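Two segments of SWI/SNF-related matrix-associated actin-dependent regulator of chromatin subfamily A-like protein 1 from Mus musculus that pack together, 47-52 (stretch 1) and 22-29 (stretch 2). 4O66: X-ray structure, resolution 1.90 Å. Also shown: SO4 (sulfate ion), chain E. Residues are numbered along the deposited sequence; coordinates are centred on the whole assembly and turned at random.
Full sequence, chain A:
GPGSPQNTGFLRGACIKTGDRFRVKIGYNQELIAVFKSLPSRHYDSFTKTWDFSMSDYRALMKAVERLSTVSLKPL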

ATOM      1  N   PHE A  47      -6.963   2.433 -10.464  1.00 10.83           N
ATOM      2  CA  PHE A  47      -6.192   2.406 -11.707  1.00 13.73           C
ATOM      3  C   PHE A  47      -4.731   2.011 -11.442  1.00  9.35           C
ATOM      4  O   PHE A  47      -4.256   1.079 -12.026  1.00 19.42           O
ATOM      5  CB  PHE A  47      -6.252   3.750 -12.439  1.00 15.66           C
ATOM      6  CG  PHE A  47      -5.515   3.751 -13.752  1.00 15.90           C
ATOM      7  CD1 PHE A  47      -5.913   2.922 -14.793  1.00 19.46           C
ATOM      8  CD2 PHE A  47      -4.403   4.539 -13.926  1.00 16.62           C
ATOM      9  CE1 PHE A  47      -5.209   2.872 -16.002  1.00 19.29           C
ATOM     10  CE2 PHE A  47      -3.695   4.500 -15.105  1.00 16.38           C
ATOM     11  CZ  PHE A  47      -4.110   3.657 -16.164  1.00 14.47           C
ATOM     12  N   THR A  48      -4.035   2.693 -10.533  1.00 14.95           N
ATOM     13  CA  THR A  48      -2.642   2.363 -10.274  1.00 10.97           C
ATOM     14  C   THR A  48      -2.426   1.247  -9.275  1.00  9.02           C
ATOM     15  O   THR A  48      -1.307   0.779  -9.126  1.00 15.63           O
ATOM     16  CB  THR A  48      -1.865   3.576  -9.800  1.00 19.39           C
ATOM     17  OG1 THR A  48      -2.337   3.991  -8.512  1.00 14.34           O
ATOM     18  CG2 THR A  48      -2.062   4.709 -10.790  1.00 22.05           C
ATOM     19  N   LYS A  49      -3.498   0.810  -8.634  1.00  9.24           N
ATOM     20  CA  LYS A  49      -3.435  -0.231  -7.601  1.00 16.73           C
ATOM     21  C   LYS A  49      -2.565   0.186  -6.387  1.00 15.81           C
ATOM     22  O   LYS A  49      -1.881  -0.644  -5.768  1.00 18.07           O
ATOM     23  CB  LYS A  49      -2.915  -1.534  -8.175  1.00 14.74           C
ATOM     24  CG  LYS A  49      -3.629  -2.024  -9.440  1.00 15.42           C
ATOM     25  CD  LYS A  49      -5.101  -2.087  -9.311  1.00 15.55           C
ATOM     26  CE  LYS A  49      -5.670  -2.709 -10.612  1.00 24.82           C
ATOM     27  NZ  LYS A  49      -7.041  -2.240 -10.850  1.00 11.98           N
ATOM     28  N   THR A  50      -2.603   1.480  -6.071  1.00 12.20           N
ATOM     29  CA  THR A  50      -1.760   2.050  -5.004  1.00 12.97           C
ATOM     30  C   THR A  50      -2.588   2.778  -3.956  1.00 10.15           C
ATOM     31  O   THR A  50      -3.511   3.484  -4.314  1.00 13.11           O
ATOM     32  CB  THR A  50      -0.727   3.043  -5.574  1.00 15.67           C
ATOM     33  OG1 THR A  50       0.177   2.353  -6.438  1.00 14.59           O
ATOM     34  CG2 THR A  50       0.116   3.676  -4.464  1.00  9.87           C
ATOM     35  N   TRP A  51      -2.198   2.641  -2.685  1.00 10.24           N
ATOM     36  CA  TRP A  51      -2.837   3.331  -1.555  1.00 12.46           C
ATOM     37  C   TRP A  51      -2.073   4.583  -1.174  1.00  8.18           C
ATOM     38  O   TRP A  51      -0.852   4.575  -1.127  1.00 14.40           O
ATOM     39  CB  TRP A  51      -2.905   2.416  -0.343  1.00  7.71           C
ATOM     40  CG  TRP A  51      -3.949   1.302  -0.434  1.00 11.66           C
ATOM     41  CD1 TRP A  51      -3.784   0.070  -0.963  1.00 16.82           C
ATOM     42  CD2 TRP A  51      -5.274   1.335   0.085  1.00 19.35           C
ATOM     43  NE1 TRP A  51      -4.923  -0.670  -0.829  1.00 12.04           N
ATOM     44  CE2 TRP A  51      -5.863   0.088  -0.196  1.00 17.29           C
ATOM     45  CE3 TRP A  51      -6.028   2.305   0.735  1.00 12.56           C
ATOM     46  CZ2 TRP A  51      -7.152  -0.220   0.170  1.00 18.03           C
ATOM     47  CZ3 TRP A  51      -7.309   2.004   1.093  1.00 20.23           C
ATOM     48  CH2 TRP A  51      -7.866   0.746   0.812  1.00 23.85           C
ATOM     49  N   ASP A  52      -2.769   5.668  -0.938  1.00 10.36           N
ATOM     50  CA  ASP A  52      -2.085   6.821  -0.376  1.00 11.63           C
ATOM     51  C   ASP A  52      -2.854   7.361   0.821  1.00 11.77           C
ATOM     52  O   ASP A  52      -4.042   7.047   1.008  1.00 15.92           O
ATOM     53  CB  ASP A  52      -1.881   7.907  -1.425  1.00 13.52           C
ATOM     54  CG  ASP A  52      -3.173   8.387  -2.020  1.00 16.88           C
ATOM     55  OD1 ASP A  52      -3.789   9.323  -1.463  1.00 16.16           O
ATOM     56  OD2 ASP A  52      -3.590   7.818  -3.049  1.00 13.61           O
TER
HETATM   57  S   SO4 E 301       2.036   5.096  -8.333  1.00 37.91           S
HETATM   58  O1  SO4 E 301       2.181   5.938  -9.523  1.00 27.06           O
HETATM   59  O2  SO4 E 301       0.785   5.453  -7.657  1.00 25.77           O
HETATM   60  O3  SO4 E 301       2.028   3.695  -8.759  1.00 34.42           O
HETATM   61  O4  SO4 E 301       3.155   5.289  -7.409  1.00 32.56           O
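Stretch 2 22-29: FRVKIGYN

Stretch 2 runs alongside stretch 1 in roughly the same sense: the line from the CA of R23 to that of Y28 makes an angle of 29° with the line from T48 to W51. From F22 to I26 its backbone is a β-strand, the last part of a strand that begins earlier in the chain; G27, Y28 and N29 continue as loop, N29 capping a helix that starts just past the stretch. In stretch 1 the loop passes through K49, with positive phi and psi (61°/34°), before T50 to W51 and D52 extend as strand. The two backbones are well separated, their nearest CA atoms being those of K49 and K25 at 7.3 Å. The space between them is bridged by side chains and a water, with 321 Å² buried in all.

Within the strand the side chains alternate: R23 and K25 direct their CA-to-CB bonds toward stretch 1, while I26 points away and F22 and V24 lie out of reach. Beyond the strand, Y28 again points toward the partner.

Y28 covers the most surface. Its ring is long enough to span the gap and ends in a hydroxyl that can accept a hydrogen bond from the backbone: W51 N donates to Y28 OH across 3.3 Å, with an N-H...O angle of 162°. The same oxygen lies 3.5 Å from T50 CA. The tyrosine ring also meets tryptophan, CE2 of Y28 standing 3.4 Å from CD1 of W51. The two rings form an offset edge-to-face pair, with the edge of W51 toward the face of Y28, planes at 72°, and the centroids of the indole five-membered ring and the phenol ring 5.1 Å apart.

K25 is the second main element. Its four chi angles are all m, so the chain is curled rather than extended, and it delivers the ammonium group to a cluster of oxygens. K25 NZ donates to the backbone T48 O at 2.7 Å and to the side-chain T50 OG1 at 2.8 Å; it also donates to O3 of the sulfate ion, at a very short 2.4 Å from NZ. Lysine suits this site because its ammonium carries three protons and a positive charge, which let it serve three acceptors at once, one of them on an anion that probably comes from the crystallisation liquor.

T48 is the most covered residue of stretch 1. Besides offering its carbonyl to K25, it sets its methyl CG2 3.9 Å from NH1 of R23, at the edge of the guanidinium, so that a small branched side chain fills space beside a charged one.

A water completes the join where the backbones do not pair directly, donating from its oxygen to I26 O at 3.2 Å and to K49 O at 2.8 Å. Two carbonyls cannot bond each other, and water supplies the protons both lack.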

ATOM      1  N   PHE A  22       3.298  -0.206 -20.255  1.00 13.68           N
ATOM      2  CA  PHE A  22       2.643  -0.781 -19.092  1.00 10.74           C
ATOM      3  C   PHE A  22       3.594  -0.719 -17.917  1.00 11.45           C
ATOM      4  O   PHE A  22       4.801  -0.668 -18.129  1.00 14.82           O
ATOM      5  CB  PHE A  22       2.188  -2.232 -19.362  1.00 10.87           C
ATOM      6  CG  PHE A  22       3.317  -3.237 -19.473  1.00 14.10           C
ATOM      7  CD1 PHE A  22       3.943  -3.482 -20.693  1.00  8.94           C
ATOM      8  CD2 PHE A  22       3.716  -3.975 -18.361  1.00 18.44           C
ATOM      9  CE1 PHE A  22       4.953  -4.400 -20.778  1.00 10.27           C
ATOM     10  CE2 PHE A  22       4.742  -4.890 -18.446  1.00  9.42           C
ATOM     11  CZ  PHE A  22       5.348  -5.111 -19.661  1.00 13.36           C
ATOM     12  N   ARG A  23       3.042  -0.728 -16.696  1.00 16.40           N
ATOM     13  CA  ARG A  23       3.801  -0.721 -15.442  1.00 13.42           C
ATOM     14  C   ARG A  23       3.642  -2.046 -14.725  1.00 12.11           C
ATOM     15  O   ARG A  23       2.630  -2.717 -14.885  1.00 15.41           O
ATOM     16  CB  ARG A  23       3.332   0.402 -14.540  1.00 17.85           C
ATOM     17  CG  ARG A  23       3.489   1.827 -15.085  1.00 28.68           C
ATOM     18  CD  ARG A  23       2.763   2.797 -14.159  1.00 30.53           C
ATOM     19  NE  ARG A  23       2.612   4.143 -14.727  1.00 64.14           N
ATOM     20  CZ  ARG A  23       1.813   5.097 -14.231  1.00 68.49           C
ATOM     21  NH1 ARG A  23       1.060   4.869 -13.152  1.00 50.23           N
ATOM     22  NH2 ARG A  23       1.753   6.290 -14.821  1.00 55.21           N
ATOM     23  N   VAL A  24       4.627  -2.446 -13.929  1.00 10.12           N
ATOM     24  CA  VAL A  24       4.449  -3.642 -13.117  1.00  9.40           C
ATOM     25  C   VAL A  24       4.330  -3.210 -11.659  1.00 15.01           C
ATOM     26  O   VAL A  24       5.199  -2.537 -11.158  1.00 13.42           O
ATOM     27  CB  VAL A  24       5.587  -4.636 -13.270  1.00  9.59           C
ATOM     28  CG1 VAL A  24       5.378  -5.830 -12.357  1.00 10.39           C
ATOM     29  CG2 VAL A  24       5.704  -5.074 -14.711  1.00 13.98           C
ATOM     30  N   LYS A  25       3.225  -3.589 -11.010  1.00 19.61           N
ATOM     31  CA  LYS A  25       2.912  -3.186  -9.629  1.00 16.56           C
ATOM     32  C   LYS A  25       2.855  -4.397  -8.737  1.00 24.51           C
ATOM     33  O   LYS A  25       2.148  -5.345  -9.070  1.00 21.88           O
ATOM     34  CB  LYS A  25       1.569  -2.466  -9.570  1.00 18.74           C
ATOM     35  CG  LYS A  25       1.487  -1.185 -10.422  1.00 20.52           C
ATOM     36  CD  LYS A  25       2.604  -0.179 -10.052  1.00 26.80           C
ATOM     37  CE  LYS A  25       2.381   0.421  -8.672  1.00 27.98           C
ATOM     38  NZ  LYS A  25       1.265   1.370  -8.801  1.00 28.25           N
ATOM     39  N   ILE A  26       3.562  -4.382  -7.604  1.00 16.34           N
ATOM     40  CA  ILE A  26       3.490  -5.526  -6.679  1.00 20.34           C
ATOM     41  C   ILE A  26       2.369  -5.364  -5.643  1.00 18.24           C
ATOM     42  O   ILE A  26       2.199  -4.309  -5.060  1.00 21.04           O
ATOM     43  CB  ILE A  26       4.828  -5.758  -5.955  1.00 20.79           C
ATOM     44  CG1 ILE A  26       5.929  -6.037  -6.977  1.00 20.67           C
ATOM     45  CG2 ILE A  26       4.732  -6.911  -5.012  1.00 17.86           C
ATOM     46  CD1 ILE A  26       5.549  -7.010  -8.052  1.00 16.81           C
ATOM     47  N   GLY A  27       1.575  -6.411  -5.463  1.00 20.27           N
ATOM     48  CA  GLY A  27       0.380  -6.335  -4.628  1.00 12.20           C
ATOM     49  C   GLY A  27       0.728  -6.254  -3.147  1.00 18.88           C
ATOM     50  O   GLY A  27       1.870  -6.498  -2.753  1.00 20.64           O
ATOM     51  N   TYR A  28      -0.275  -5.952  -2.330  1.00 16.19           N
ATOM     52  CA  TYR A  28      -0.144  -5.880  -0.875  1.00 19.13           C
ATOM     53  C   TYR A  28      -0.494  -7.239  -0.289  1.00 24.73           C
ATOM     54  O   TYR A  28      -0.732  -8.174  -1.053  1.00 27.52           O
ATOM     55  CB  TYR A  28      -1.052  -4.789  -0.333  1.00 11.98           C
ATOM     56  CG  TYR A  28      -0.750  -3.435  -0.948  1.00 19.95           C
ATOM     57  CD1 TYR A  28       0.373  -2.729  -0.571  1.00 13.14           C
ATOM     58  CD2 TYR A  28      -1.586  -2.877  -1.917  1.00 19.69           C
ATOM     59  CE1 TYR A  28       0.651  -1.492  -1.118  1.00 15.41           C
ATOM     60  CE2 TYR A  28      -1.305  -1.651  -2.471  1.00 12.74           C
ATOM     61  CZ  TYR A  28      -0.179  -0.955  -2.075  1.00 16.65           C
ATOM     62  OH  TYR A  28       0.087   0.304  -2.616  1.00 11.60           O
ATOM     63  N   ASN A  29      -0.514  -7.364   1.035  1.00 25.08           N
ATOM     64  CA  ASN A  29      -1.002  -8.589   1.678  1.00 19.16           C
ATOM     65  C   ASN A  29      -2.167  -8.265   2.597  1.00 21.95           C
ATOM     66  O   ASN A  29      -2.519  -7.101   2.748  1.00 22.97           O
ATOM     67  CB  ASN A  29       0.122  -9.326   2.430  1.00 26.69           C
ATOM     68  CG  ASN A  29       0.796  -8.490   3.525  1.00 18.77           C
ATOM     69  OD1 ASN A  29       0.229  -7.561   4.061  1.00 22.76           O
ATOM     70  ND2 ASN A  29       1.995  -8.880   3.892  1.00 17.29           N
TER
HETATM   71  O   HOH W   1      -0.424  -2.991  -6.295  1.00 19.49           O